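Local coordinates for protein carboxypeptidase 1 (Deinococcus radiodurans str. R1, PDB 5GIV) that is an M32-family metallocarboxypeptidase that probably releases amino acids one by one, with broad specificity, from the C-terminal end of peptides, at residues L211-R216 and D259-T264; P236-T239 and D245-I248. All coordinates share one frame; numbering follows the deposited sequence.

Contact 1 (L211-R216 and D259-T264); sequences LAFGER and DALYST
Phe213 and Leu261 meet side chain to side chain where helix 207-221 runs beside helix 257-275. Leu261 comes in at the edge of the phenyl ring, near its plane, and does not lie over a face. Its CD1 is 3.8 Å from Phe213 CE2, and the second methyl, CD2, reaches the same ring carbon at 3.9 Å, so the fork of the leucine straddles one corner of the ring. Neither CA-CB bond aims straight at the partner helix. Each side chain puts CG anti to its own backbone N (chi1 174° in both), and that swing brings the end of each side chain toward the other helix. Helix 310-323 closes over the pair: Trp320 meets the Phe213 ring edge-to-face and Trp313 packs on Leu261.

One step along, the backbones are nearest at Gly214, whose CA lies 5.6 Å from the CA of Leu261. Leu261 CD1 rests 4.4 Å from Gly214 CA, and on the next turn Thr264 points its CG2 methyl at Gly214 O, 4.1 Å away. With that methyl facing helix 207-221, Thr264 keeps OG1 on the side of its backbone N, and the hydroxyl is hydrogen-bonded to Gln230 OE1 and Thr250 OG1, which satisfy this buried polar atom. Between the two segments the touches are van der Waals ones, methyl to ring, to CA and to carbonyl oxygen.

The segment axes approach to 9.4 Å and cross at -29°, a near-parallel helix pair with Gly214 and Leu261 at the closest CA approach. It packs the first turns of the helix that goes on to carry the HExxH zinc motif of this metallopeptidase, His266, Glu267 and His270, against the helix preceding the small sheet.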
loop_
_atom_site.group_PDB
_atom_site.type_symbol
_atom_site.label_atom_id
_atom_site.label_comp_id
_atom_site.label_asym_id
_atom_site.label_seq_id
_atom_site.Cartn_x
_atom_site.Cartn_y
_atom_site.Cartn_z
ATOM N N LEU A 211 8.043 -13.305 -14.246
ATOM C CA LEU A 211 8.156 -11.966 -13.684
ATOM C C LEU A 211 9.595 -11.466 -13.764
ATOM O O LEU A 211 9.838 -10.309 -14.124
ATOM C CB LEU A 211 7.664 -11.954 -12.236
ATOM C CG LEU A 211 6.166 -12.182 -12.086
ATOM C CD1 LEU A 211 5.769 -12.403 -10.622
ATOM C CD2 LEU A 211 5.440 -10.995 -12.689
ATOM N N ALA A 212 10.562 -12.330 -13.454
ATOM C CA ALA A 212 11.959 -11.908 -13.488
ATOM C C ALA A 212 12.356 -11.479 -14.890
ATOM O O ALA A 212 12.987 -10.436 -15.080
ATOM C CB ALA A 212 12.873 -13.032 -12.989
ATOM N N PHE A 213 11.977 -12.267 -15.891
ATOM C CA PHE A 213 12.290 -11.895 -17.262
ATOM C C PHE A 213 11.625 -10.575 -17.640
ATOM O O PHE A 213 12.258 -9.692 -18.232
ATOM C CB PHE A 213 11.876 -13.016 -18.214
ATOM C CG PHE A 213 12.033 -12.652 -19.661
ATOM C CD1 PHE A 213 13.245 -12.842 -20.306
ATOM C CD2 PHE A 213 10.975 -12.119 -20.375
ATOM C CE1 PHE A 213 13.397 -12.501 -21.637
ATOM C CE2 PHE A 213 11.124 -11.788 -21.705
ATOM C CZ PHE A 213 12.339 -11.982 -22.339
ATOM N N GLY A 214 10.344 -10.420 -17.301
ATOM C CA GLY A 214 9.639 -9.199 -17.662
ATOM C C GLY A 214 10.259 -7.953 -17.053
ATOM O O GLY A 214 10.283 -6.889 -17.680
ATOM N N GLU A 215 10.753 -8.061 -15.818
ATOM C CA GLU A 215 11.355 -6.901 -15.170
ATOM C C GLU A 215 12.722 -6.563 -15.753
ATOM O O GLU A 215 13.135 -5.399 -15.728
ATOM C CB GLU A 215 11.453 -7.134 -13.666
ATOM C CG GLU A 215 10.113 -7.086 -12.980
ATOM C CD GLU A 215 10.242 -7.026 -11.488
ATOM O OE1 GLU A 215 9.227 -6.718 -10.826
ATOM O OE2 GLU A 215 11.368 -7.238 -10.982
ATOM N N ARG A 216 13.437 -7.553 -16.280
ATOM C CA ARG A 216 14.685 -7.246 -16.967
ATOM C C ARG A 216 14.426 -6.489 -18.267
ATOM O O ARG A 216 15.171 -5.566 -18.614
ATOM C CB ARG A 216 15.466 -8.531 -17.230
ATOM C CG ARG A 216 15.924 -9.248 -15.959
ATOM C CD ARG A 216 16.979 -10.300 -16.265
ATOM N NE ARG A 216 16.471 -11.402 -17.078
ATOM C CZ ARG A 216 15.968 -12.526 -16.574
ATOM N NH1 ARG A 216 15.893 -12.691 -15.261
ATOM N NH2 ARG A 216 15.536 -13.485 -17.378
ATOM N N ASP A 259 1.074 -13.814 -22.021
ATOM C CA ASP A 259 0.160 -12.948 -21.279
ATOM C C ASP A 259 0.911 -12.020 -20.325
ATOM O O ASP A 259 0.793 -10.793 -20.409
ATOM C CB ASP A 259 -0.854 -13.789 -20.506
ATOM C CG ASP A 259 -2.101 -14.089 -21.312
ATOM O OD1 ASP A 259 -1.978 -14.564 -22.473
ATOM O OD2 ASP A 259 -3.210 -13.837 -20.779
ATOM N N ALA A 260 1.674 -12.595 -19.390
ATOM C CA ALA A 260 2.406 -11.778 -18.428
ATOM C C ALA A 260 3.395 -10.856 -19.128
ATOM O O ALA A 260 3.480 -9.662 -18.817
ATOM C CB ALA A 260 3.129 -12.672 -17.421
ATOM N N LEU A 261 4.147 -11.390 -20.089
ATOM C CA LEU A 261 5.166 -10.574 -20.740
ATOM C C LEU A 261 4.554 -9.322 -21.362
ATOM O O LEU A 261 5.022 -8.200 -21.123
ATOM C CB LEU A 261 5.916 -11.393 -21.790
ATOM C CG LEU A 261 6.892 -10.543 -22.599
ATOM C CD1 LEU A 261 7.821 -9.830 -21.640
ATOM C CD2 LEU A 261 7.693 -11.410 -23.574
ATOM N N TYR A 262 3.499 -9.488 -22.157
ATOM C CA TYR A 262 2.996 -8.345 -22.902
ATOM C C TYR A 262 2.075 -7.449 -22.083
ATOM O O TYR A 262 1.980 -6.251 -22.391
ATOM C CB TYR A 262 2.363 -8.835 -24.209
ATOM C CG TYR A 262 3.477 -9.241 -25.164
ATOM C CD1 TYR A 262 4.263 -8.271 -25.783
ATOM C CD2 TYR A 262 3.794 -10.582 -25.385
ATOM C CE1 TYR A 262 5.308 -8.619 -26.616
ATOM C CE2 TYR A 262 4.843 -10.938 -26.221
ATOM C CZ TYR A 262 5.591 -9.948 -26.835
ATOM O OH TYR A 262 6.633 -10.269 -27.662
ATOM N N SER A 263 1.426 -7.974 -21.034
ATOM C CA SER A 263 0.796 -7.093 -20.052
ATOM C C SER A 263 1.832 -6.196 -19.380
ATOM O O SER A 263 1.590 -5.000 -19.169
ATOM C CB SER A 263 0.055 -7.903 -18.985
ATOM O OG SER A 263 -1.106 -8.537 -19.490
ATOM N N THR A 264 2.981 -6.767 -19.009
ATOM C CA THR A 264 4.016 -5.987 -18.343
ATOM C C THR A 264 4.598 -4.928 -19.279
ATOM O O THR A 264 4.724 -3.760 -18.899
ATOM C CB THR A 264 5.100 -6.923 -17.799
ATOM O OG1 THR A 264 4.555 -7.698 -16.726
ATOM C CG2 THR A 264 6.302 -6.142 -17.290
#

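Contact 2 (P236-T239 and D245-I248); sequences PFMT and DVRI
Thr239 and Arg247 face each other as the hydrogen-bonded pair of an antiparallel beta hairpin, strands 238-242 and 245-250. Thr239 N donates to Arg247 O at 2.9 Å, and Arg247 N returns a bond to Thr239 O at 2.8 Å. Next to them Met238 and Ile248 form a non-hydrogen-bonded pair, where CA-H...O contacts link the strands: Met238 CA to Arg247 O, and Ile248 CA to Phe237 O.

On the face shared by Met238, Val246 and Ile248, the methionine does most of the touching. CG starts anti to its backbone N (chi1 179°), then the chain bends at chi2 and chi3. The bend lays SD across Val246, 3.9 Å from its CG1 methyl, while CG sits 4.1 Å from Ile248 CG2. Beyond this shell the methionine touches Glu267, the predicted active-site residue, and the zinc ligand His270, so this side of the hairpin backs onto the metal site. Val246 adds a contact with Ala271 of the same helix, 257-275.

On the other face Thr239 CG2 stands 4.3 Å from Arg247 CB and, with Phe237, turns to helix 8-36. Beyond CB the arginine chain runs extended, away from the threonine, and its guanidinium makes a cation-pi contact with Trp32 and a salt bridge through NH1 with Asp33 of the second subunit. Asp245, two residues back on the same strand, forms a salt bridge with it, the guanidinium gripping side-on through NE and NH2, one to each carboxylate oxygen. NE reaches Asp245 OD1 at 2.7 Å, nearly straight (172°) and in the guanidinium plane, whereas NH2 meets the syn lone pair of Asp245 OD2 at 2.9 Å, tilted out of that plane and more bent, at 137°.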
loop_
_atom_site.group_PDB
_atom_site.type_symbol
_atom_site.label_atom_id
_atom_site.label_comp_id
_atom_site.label_asym_id
_atom_site.label_seq_id
_atom_site.Cartn_x
_atom_site.Cartn_y
_atom_site.Cartn_z
ATOM N N PRO A 236 -4.113 -6.177 -15.028
ATOM C CA PRO A 236 -2.965 -5.267 -15.124
ATOM C C PRO A 236 -3.414 -3.818 -15.266
ATOM O O PRO A 236 -4.383 -3.516 -15.962
ATOM C CB PRO A 236 -2.244 -5.744 -16.391
ATOM C CG PRO A 236 -2.661 -7.149 -16.564
ATOM C CD PRO A 236 -4.074 -7.229 -16.058
ATOM N N PHE A 237 -2.685 -2.915 -14.611
ATOM C CA PHE A 237 -2.957 -1.487 -14.733
ATOM C C PHE A 237 -1.717 -0.706 -14.324
ATOM O O PHE A 237 -0.739 -1.267 -13.825
ATOM C CB PHE A 237 -4.172 -1.073 -13.897
ATOM C CG PHE A 237 -3.995 -1.276 -12.420
ATOM C CD1 PHE A 237 -4.345 -2.475 -11.826
ATOM C CD2 PHE A 237 -3.492 -0.256 -11.619
ATOM C CE1 PHE A 237 -4.194 -2.664 -10.457
ATOM C CE2 PHE A 237 -3.329 -0.442 -10.255
ATOM C CZ PHE A 237 -3.681 -1.652 -9.675
ATOM N N MET A 238 -1.767 0.599 -14.557
ATOM C CA MET A 238 -0.734 1.533 -14.136
ATOM C C MET A 238 -1.378 2.606 -13.274
ATOM O O MET A 238 -2.499 3.046 -13.550
ATOM C CB MET A 238 -0.024 2.155 -15.349
ATOM C CG MET A 238 1.079 3.175 -15.039
ATOM S SD MET A 238 0.496 4.885 -14.945
ATOM C CE MET A 238 0.143 5.175 -16.652
ATOM N N THR A 239 -0.679 3.018 -12.219
ATOM C CA THR A 239 -1.224 4.029 -11.325
ATOM C C THR A 239 -0.084 4.849 -10.740
ATOM O O THR A 239 0.988 4.316 -10.442
ATOM C CB THR A 239 -2.072 3.387 -10.206
ATOM O OG1 THR A 239 -2.603 4.402 -9.345
ATOM C CG2 THR A 239 -1.259 2.395 -9.382
ATOM N N ASP A 245 6.566 7.829 -7.982
ATOM C CA ASP A 245 5.966 6.555 -7.588
ATOM C C ASP A 245 4.932 6.188 -8.658
ATOM O O ASP A 245 3.751 6.529 -8.543
ATOM C CB ASP A 245 5.333 6.671 -6.209
ATOM C CG ASP A 245 5.091 5.328 -5.550
ATOM O OD1 ASP A 245 5.326 4.282 -6.178
ATOM O OD2 ASP A 245 4.664 5.328 -4.385
ATOM N N VAL A 246 5.393 5.519 -9.712
ATOM C CA VAL A 246 4.533 5.110 -10.818
ATOM C C VAL A 246 4.535 3.589 -10.856
ATOM O O VAL A 246 5.503 2.970 -11.308
ATOM C CB VAL A 246 4.982 5.710 -12.152
ATOM C CG1 VAL A 246 4.004 5.328 -13.234
ATOM C CG2 VAL A 246 5.051 7.225 -12.019
ATOM N N ARG A 247 3.458 2.983 -10.368
ATOM C CA ARG A 247 3.413 1.542 -10.165
ATOM C C ARG A 247 2.616 0.845 -11.261
ATOM O O ARG A 247 1.655 1.392 -11.808
ATOM C CB ARG A 247 2.824 1.222 -8.794
ATOM C CG ARG A 247 3.514 1.999 -7.684
ATOM C CD ARG A 247 3.243 1.408 -6.310
ATOM N NE ARG A 247 3.873 2.208 -5.264
ATOM C CZ ARG A 247 3.710 2.015 -3.957
ATOM N NH1 ARG A 247 2.933 1.037 -3.506
ATOM N NH2 ARG A 247 4.330 2.806 -3.099
ATOM N N ILE A 248 3.021 -0.390 -11.558
ATOM C CA ILE A 248 2.378 -1.199 -12.577
ATOM C C ILE A 248 2.040 -2.559 -11.975
ATOM O O ILE A 248 2.636 -2.995 -10.988
ATOM C CB ILE A 248 3.266 -1.356 -13.842
ATOM C CG1 ILE A 248 4.562 -2.089 -13.512
ATOM C CG2 ILE A 248 3.601 -0.000 -14.448
ATOM C CD1 ILE A 248 5.376 -2.396 -14.740
#

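In the fold
From the N terminus, helix 207-221 comes first and supplies one side of contact 1. The chain then runs through strand 230-232 into the hairpin, where contact 2 closes a short turn between strands 238-242 and 245-250. Strand 245-250 is the middle of the three-stranded sheet and leads on to helix 257-275, whose opening turns return to helix 207-221 and close contact 1. The small loop of contact 2 thus lies wholly within the larger one, and the two do not cross. They meet where Ser263 OG packs 3.6 Å from Pro236 CG. Contact 1 ties the zinc-binding helix to helix 207-221, while contact 2 holds together the hairpin, whose Met238 touches that same helix.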